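Local structure of branched-chain alpha-ketoacid decarboxylase (Lactococcus lactis, 2VBF) at residues Lys220-Leu225 with Ser351-Ile356; Thr395-Gln400 with His446-Gly451. The protein probably decarboxylates branched-chain and aromatic alpha-keto acids to aldehydes, using thiamine diphosphate and a magnesium ion as cofactors. All coordinates share one frame; numbering follows the deposited sequence.

Interaction 1: Lys220-Leu225 with Ser351-Ile356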
loop_
_atom_site.group_PDB
_atom_site.type_symbol
_atom_site.label_atom_id
_atom_site.label_comp_id
_atom_site.label_asym_id
_atom_site.label_seq_id
_atom_site.Cartn_x
_atom_site.Cartn_y
_atom_site.Cartn_z
ATOM N N LYS A 220 35.669 14.437 -26.373
ATOM C CA LYS A 220 36.141 15.047 -25.130
ATOM C C LYS A 220 36.419 14.003 -24.046
ATOM O O LYS A 220 37.373 14.143 -23.272
ATOM C CB LYS A 220 35.157 16.111 -24.632
ATOM C CG LYS A 220 35.554 17.537 -25.018
ATOM C CD LYS A 220 34.339 18.408 -25.312
ATOM C CE LYS A 220 34.626 19.888 -25.077
ATOM N NZ LYS A 220 35.876 20.359 -25.748
ATOM N N ILE A 221 35.603 12.952 -23.991
ATOM C CA ILE A 221 35.857 11.858 -23.049
ATOM C C ILE A 221 37.161 11.155 -23.418
ATOM O O ILE A 221 37.999 10.890 -22.555
ATOM C CB ILE A 221 34.698 10.841 -23.014
ATOM C CG1 ILE A 221 33.473 11.464 -22.339
ATOM C CG2 ILE A 221 35.126 9.560 -22.289
ATOM C CD1 ILE A 221 32.196 10.656 -22.514
ATOM N N GLU A 222 37.330 10.874 -24.707
ATOM C CA GLU A 222 38.544 10.230 -25.203
ATOM C C GLU A 222 39.791 11.043 -24.876
ATOM O O GLU A 222 40.748 10.519 -24.320
ATOM C CB GLU A 222 38.462 10.037 -26.707
ATOM C CG GLU A 222 39.629 9.258 -27.283
ATOM C CD GLU A 222 39.530 9.097 -28.785
ATOM O OE1 GLU A 222 38.693 9.789 -29.409
ATOM O OE2 GLU A 222 40.302 8.280 -29.330
ATOM N N GLU A 223 39.766 12.321 -25.242
ATOM C CA GLU A 223 40.876 13.241 -24.980
ATOM C C GLU A 223 41.206 13.268 -23.490
ATOM O O GLU A 223 42.366 13.112 -23.082
ATOM C CB GLU A 223 40.488 14.638 -25.474
ATOM C CG GLU A 223 41.495 15.745 -25.196
ATOM C CD GLU A 223 40.994 17.111 -25.643
ATOM O OE1 GLU A 223 39.762 17.349 -25.599
ATOM O OE2 GLU A 223 41.837 17.954 -26.031
ATOM N N SER A 224 40.167 13.449 -22.675
ATOM C CA SER A 224 40.339 13.533 -21.231
ATOM C C SER A 224 40.939 12.259 -20.649
ATOM O O SER A 224 41.825 12.314 -19.795
ATOM C CB SER A 224 39.005 13.843 -20.554
ATOM O OG SER A 224 38.497 15.084 -21.003
ATOM N N LEU A 225 40.458 11.110 -21.114
ATOM C CA LEU A 225 40.932 9.832 -20.589
ATOM C C LEU A 225 42.390 9.570 -20.961
ATOM O O LEU A 225 43.152 9.059 -20.150
ATOM C CB LEU A 225 40.041 8.672 -21.061
ATOM C CG LEU A 225 38.688 8.563 -20.357
ATOM C CD1 LEU A 225 37.786 7.555 -21.072
ATOM C CD2 LEU A 225 38.868 8.222 -18.852
ATOM N N SER A 351 33.193 1.834 -26.218
ATOM C CA SER A 351 34.135 0.823 -26.721
ATOM C C SER A 351 34.478 0.994 -28.219
ATOM O O SER A 351 35.241 0.204 -28.770
ATOM C CB SER A 351 33.663 -0.604 -26.387
ATOM O OG SER A 351 34.075 -0.980 -25.074
ATOM N N GLU A 352 33.927 2.022 -28.865
ATOM C CA GLU A 352 34.482 2.529 -30.127
ATOM C C GLU A 352 35.815 3.241 -29.877
ATOM O O GLU A 352 36.603 3.439 -30.812
ATOM C CB GLU A 352 33.556 3.553 -30.794
ATOM C CG GLU A 352 32.289 3.020 -31.461
ATOM C CD GLU A 352 31.401 4.151 -31.988
ATOM O OE1 GLU A 352 31.930 5.257 -32.272
ATOM O OE2 GLU A 352 30.168 3.939 -32.119
ATOM N N LEU A 353 36.035 3.682 -28.635
ATOM C CA LEU A 353 37.244 4.415 -28.289
ATOM C C LEU A 353 38.378 3.422 -28.135
ATOM O O LEU A 353 38.274 2.444 -27.388
ATOM C CB LEU A 353 37.074 5.226 -26.999
ATOM C CG LEU A 353 35.917 6.231 -26.960
ATOM C CD1 LEU A 353 35.950 7.005 -25.655
ATOM C CD2 LEU A 353 35.951 7.190 -28.142
ATOM N N LYS A 354 39.455 3.691 -28.860
ATOM C CA LYS A 354 40.613 2.828 -28.891
ATOM C C LYS A 354 41.825 3.522 -28.284
ATOM O O LYS A 354 41.913 4.751 -28.253
ATOM C CB LYS A 354 40.914 2.429 -30.340
ATOM C CG LYS A 354 39.823 1.587 -30.990
ATOM C CD LYS A 354 39.783 0.193 -30.385
ATOM C CE LYS A 354 38.585 -0.595 -30.829
ATOM N NZ LYS A 354 38.592 -1.932 -30.201
ATOM N N GLY A 355 42.757 2.719 -27.797
ATOM C CA GLY A 355 44.034 3.216 -27.352
ATOM C C GLY A 355 44.062 3.779 -25.948
ATOM O O GLY A 355 45.073 4.323 -25.543
ATOM N N ILE A 356 42.960 3.634 -25.211
ATOM C CA ILE A 356 42.913 4.058 -23.815
ATOM C C ILE A 356 43.398 2.917 -22.935
ATOM O O ILE A 356 42.818 1.825 -22.947
ATOM C CB ILE A 356 41.492 4.497 -23.376
ATOM C CG1 ILE A 356 40.999 5.663 -24.240
ATOM C CG2 ILE A 356 41.505 4.897 -21.904
ATOM C CD1 ILE A 356 39.501 5.902 -24.181
HETATM O O HOH W 1 39.526 5.994 -30.541
#
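Glu222 and Leu353 meet at an oblique angle, the forked end of the leucine set against the aliphatic length of the glutamate. Both methyls of Leu353, CD1 and CD2, lie 4.1 Å from Glu222 CB, and CD2 also comes 4.0 Å from Glu222 OE1. The glutamate can present both its stem and its carboxylate because CG is anti to the backbone N (chi1 -175°) and the chain is fully extended beyond it. Ile221 adds a looser touch, its CG2 standing 4.3 Å from Leu353 CD1.

One helical turn on, Leu225 and Ile356 cross in a purely apolar contact, with Leu225 CD1 3.9 Å from Ile356 CD1 and Leu225 CB resting near Ile356 CG2. No direct hydrogen bond joins the two segments. Instead, a water donates to Glu222 OE2 at 2.7 Å and accepts from Lys354 N at 2.9 Å, tying the carboxylate to the loop backbone. Lys226 joins the same polar group, its NZ forming a salt bridge with Glu222 OE2 and a hydrogen bond with Lys354 O.

The contact lays the loop that follows helix 343-348 along helix 212-227 at the periphery of the central domain. Inward, Ile221 packs on Leu300, Ile324 and Leu326 of strands 298-302 and 323-326, whereas Leu225 and Ile356 reach Phe251 and Thr255, respectively, on helix 245-255.

Interaction 2: Thr395-Gln400 with His446-Gly451. With TPP (thiamine diphosphate), chain F.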
loop_
_atom_site.group_PDB
_atom_site.type_symbol
_atom_site.label_atom_id
_atom_site.label_comp_id
_atom_site.label_asym_id
_atom_site.label_seq_id
_atom_site.Cartn_x
_atom_site.Cartn_y
_atom_site.Cartn_z
ATOM N N THR A 395 22.807 -12.852 -6.773
ATOM C CA THR A 395 22.253 -11.515 -6.601
ATOM C C THR A 395 22.001 -11.313 -5.106
ATOM O O THR A 395 21.282 -12.113 -4.484
ATOM C CB THR A 395 20.961 -11.307 -7.433
ATOM O OG1 THR A 395 21.253 -11.482 -8.828
ATOM C CG2 THR A 395 20.402 -9.894 -7.224
ATOM N N ILE A 396 22.629 -10.281 -4.541
ATOM C CA ILE A 396 22.424 -9.895 -3.139
ATOM C C ILE A 396 21.377 -8.790 -3.093
ATOM O O ILE A 396 21.507 -7.776 -3.775
ATOM C CB ILE A 396 23.727 -9.424 -2.459
ATOM C CG1 ILE A 396 24.684 -10.613 -2.246
ATOM C CG2 ILE A 396 23.419 -8.756 -1.117
ATOM C CD1 ILE A 396 25.924 -10.285 -1.394
ATOM N N VAL A 397 20.337 -8.998 -2.296
ATOM C CA VAL A 397 19.275 -7.999 -2.137
ATOM C C VAL A 397 19.269 -7.596 -0.667
ATOM O O VAL A 397 19.238 -8.464 0.216
ATOM C CB VAL A 397 17.897 -8.552 -2.573
ATOM C CG1 VAL A 397 16.841 -7.440 -2.576
ATOM C CG2 VAL A 397 17.965 -9.256 -3.931
ATOM N N ALA A 398 19.340 -6.295 -0.393
ATOM C CA ALA A 398 19.508 -5.817 0.989
ATOM C C ALA A 398 18.585 -4.652 1.347
ATOM O O ALA A 398 18.600 -3.605 0.705
ATOM C CB ALA A 398 20.947 -5.454 1.263
ATOM N N GLU A 399 17.810 -4.852 2.408
ATOM C CA GLU A 399 16.788 -3.896 2.821
ATOM C C GLU A 399 17.387 -2.731 3.616
ATOM O O GLU A 399 18.386 -2.889 4.323
ATOM C CB GLU A 399 15.746 -4.613 3.679
ATOM C CG GLU A 399 14.519 -3.771 4.073
ATOM C CD GLU A 399 13.831 -3.205 2.859
ATOM O OE1 GLU A 399 12.958 -3.896 2.303
ATOM O OE2 GLU A 399 14.183 -2.079 2.456
ATOM N N GLN A 400 16.762 -1.564 3.494
ATOM C CA GLN A 400 17.086 -0.411 4.342
ATOM C C GLN A 400 17.054 -0.838 5.817
ATOM O O GLN A 400 16.136 -1.531 6.251
ATOM C CB GLN A 400 16.111 0.747 4.078
ATOM C CG GLN A 400 16.202 1.319 2.653
ATOM C CD GLN A 400 17.610 1.768 2.303
ATOM O OE1 GLN A 400 18.123 2.745 2.860
ATOM N NE2 GLN A 400 18.250 1.054 1.376
ATOM N N HIS A 446 19.530 -15.806 -5.682
ATOM C CA HIS A 446 19.270 -14.628 -4.873
ATOM C C HIS A 446 19.415 -14.894 -3.384
ATOM O O HIS A 446 18.847 -15.865 -2.851
ATOM C CB HIS A 446 17.892 -14.057 -5.189
ATOM C CG HIS A 446 17.844 -13.333 -6.496
ATOM N ND1 HIS A 446 18.240 -13.923 -7.683
ATOM C CD2 HIS A 446 17.454 -12.074 -6.810
ATOM C CE1 HIS A 446 18.089 -13.054 -8.670
ATOM N NE2 HIS A 446 17.629 -11.919 -8.165
ATOM N N LEU A 447 20.178 -14.018 -2.747
ATOM C CA LEU A 447 20.359 -13.977 -1.313
ATOM C C LEU A 447 19.739 -12.674 -0.809
ATOM O O LEU A 447 20.184 -11.589 -1.186
ATOM C CB LEU A 447 21.848 -14.013 -0.968
ATOM C CG LEU A 447 22.535 -15.389 -1.032
ATOM C CD1 LEU A 447 22.593 -15.950 -2.448
ATOM C CD2 LEU A 447 23.917 -15.282 -0.442
ATOM N N LEU A 448 18.689 -12.801 0.008
ATOM C CA LEU A 448 17.981 -11.660 0.606
ATOM C C LEU A 448 18.361 -11.450 2.061
ATOM O O LEU A 448 18.317 -12.384 2.851
ATOM C CB LEU A 448 16.470 -11.883 0.538
ATOM C CG LEU A 448 15.573 -10.853 1.235
ATOM C CD1 LEU A 448 15.734 -9.471 0.577
ATOM C CD2 LEU A 448 14.129 -11.301 1.236
ATOM N N PHE A 449 18.685 -10.206 2.394
ATOM C CA PHE A 449 18.881 -9.781 3.758
ATOM C C PHE A 449 17.847 -8.709 4.059
ATOM O O PHE A 449 17.908 -7.604 3.506
ATOM C CB PHE A 449 20.293 -9.250 3.950
ATOM C CG PHE A 449 21.353 -10.290 3.665
ATOM C CD1 PHE A 449 21.777 -11.152 4.665
ATOM C CD2 PHE A 449 21.868 -10.439 2.393
ATOM C CE1 PHE A 449 22.725 -12.128 4.402
ATOM C CE2 PHE A 449 22.820 -11.414 2.128
ATOM C CZ PHE A 449 23.244 -12.258 3.136
ATOM N N ILE A 450 16.900 -9.063 4.920
ATOM C CA ILE A 450 15.798 -8.182 5.293
ATOM C C ILE A 450 15.612 -8.185 6.813
ATOM O O ILE A 450 15.740 -9.226 7.462
ATOM C CB ILE A 450 14.496 -8.572 4.548
ATOM C CG1 ILE A 450 13.390 -7.541 4.816
ATOM C CG2 ILE A 450 14.022 -9.992 4.916
ATOM C CD1 ILE A 450 12.186 -7.697 3.881
ATOM N N GLY A 451 15.338 -7.013 7.381
ATOM C CA GLY A 451 15.113 -6.887 8.801
ATOM C C GLY A 451 13.743 -7.414 9.212
ATOM O O GLY A 451 12.815 -7.497 8.403
HETATM N "N1'" TPP F . 8.009 3.169 6.210
HETATM C "C2'" TPP F . 8.417 2.881 4.934
HETATM C CM2 TPP F . 7.409 2.367 3.945
HETATM N "N3'" TPP F . 9.730 3.082 4.586
HETATM C "C4'" TPP F . 10.640 3.571 5.500
HETATM N "N4'" TPP F . 11.880 3.762 5.115
HETATM C "C5'" TPP F . 10.238 3.843 6.812
HETATM C "C6'" TPP F . 8.910 3.643 7.164
HETATM C "C7'" TPP F . 11.216 4.347 7.849
HETATM N N3 TPP F . 12.213 3.342 8.207
HETATM C C2 TPP F . 13.491 3.228 7.689
HETATM S S1 TPP F . 14.392 2.020 8.276
HETATM C C5 TPP F . 13.181 1.605 9.271
HETATM C C4 TPP F . 12.034 2.392 9.161
HETATM C CM4 TPP F . 10.779 2.216 9.972
HETATM C C6 TPP F . 13.412 0.445 10.219
HETATM C C7 TPP F . 13.727 -0.879 9.540
HETATM O O7 TPP F . 13.878 -1.821 10.574
HETATM P PA TPP F . 14.380 -3.309 10.293
HETATM O O1A TPP F . 13.816 -3.844 8.996
HETATM O O2A TPP F . 13.984 -4.160 11.485
HETATM O O3A TPP F . 15.971 -3.110 10.084
HETATM P PB TPP F . 17.138 -3.131 11.213
HETATM O O1B TPP F . 17.802 -1.785 11.143
HETATM O O2B TPP F . 18.096 -4.200 10.771
HETATM O O3B TPP F . 16.560 -3.431 12.568
HETATM O O HOH W 2 15.795 -4.137 7.043
#
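Thr395 and His446 are brought together by matching first torsions: Thr395 OG1 (chi1 -60°) and His446 CG (chi1 -75°) each stand anti to the carbonyl carbon, and the two side chains run side by side. They open a parallel strand pair in the six-stranded parallel sheet of the C-terminal thiamine diphosphate-binding domain. Thr395 CB sits over the centre of one imidazole face in a CH-pi contact, 3.5 Å from the centroid of the His446 ring. The ring is held by Ser444 O at ND1 and Ser437 OG at NE2, which fixes its rotation, while Ser444 OG bonds Thr395 OG1.

Four nearly straight backbone hydrogen bonds then alternate between the strands. Leu447 N gives to Thr395 O and Val397 N to Leu447 O, each at 2.8 Å; Phe449 N to Val397 O and Glu399 N to Phe449 O continue the ladder. On the face shared with His446, the side chains of Val397 and Leu448 cross, with Val397 CG1 3.9 Å from Leu448 CD1. On the other face, Ile396 CG2 approaches the edge of the Phe449 ring, which also meets the rings of Phe475 and Trp383.

Beyond the last bridge, Glu399 and Ile450 run alongside each other, CB of the glutamate 3.9 Å from CG1 of the isoleucine. The buried carboxylate is satisfied at OE1 by Thr430 OG1 and Gly428 N, while OE2 receives a bent bond from Gln400 N on its anti side, 21° out of the carboxylate plane. Gly451, the N-cap of helix 452-458, brings the second strand to the cofactor: its CA lies 3.3 Å from thiamine diphosphate O1A, and a water accepting from Gly451 N at 2.9 Å lies within hydrogen-bonding distance of Gln400 O and that same phosphate oxygen.

How the interactions relate
The two contacts illustrate how the chemistry of a contact can differ with its burial and place in the fold. Interaction 2 is wholly buried near the middle of the chain and joins neighbouring strands through backbone hydrogen bonds, with side chains packed on both sheet faces and its far end at the cofactor. Interaction 1 is partly buried at the periphery of another domain, away from the annotated sites; it sets a loop on a helix through apolar side-chain contacts, the stem of a glutamate among them, and a bridging water. The centres of interaction 1 and interaction 2 are about 37 Å apart, and the nearest atoms of interactions 1 and 2 about 23 Å apart. They share no helix or strand.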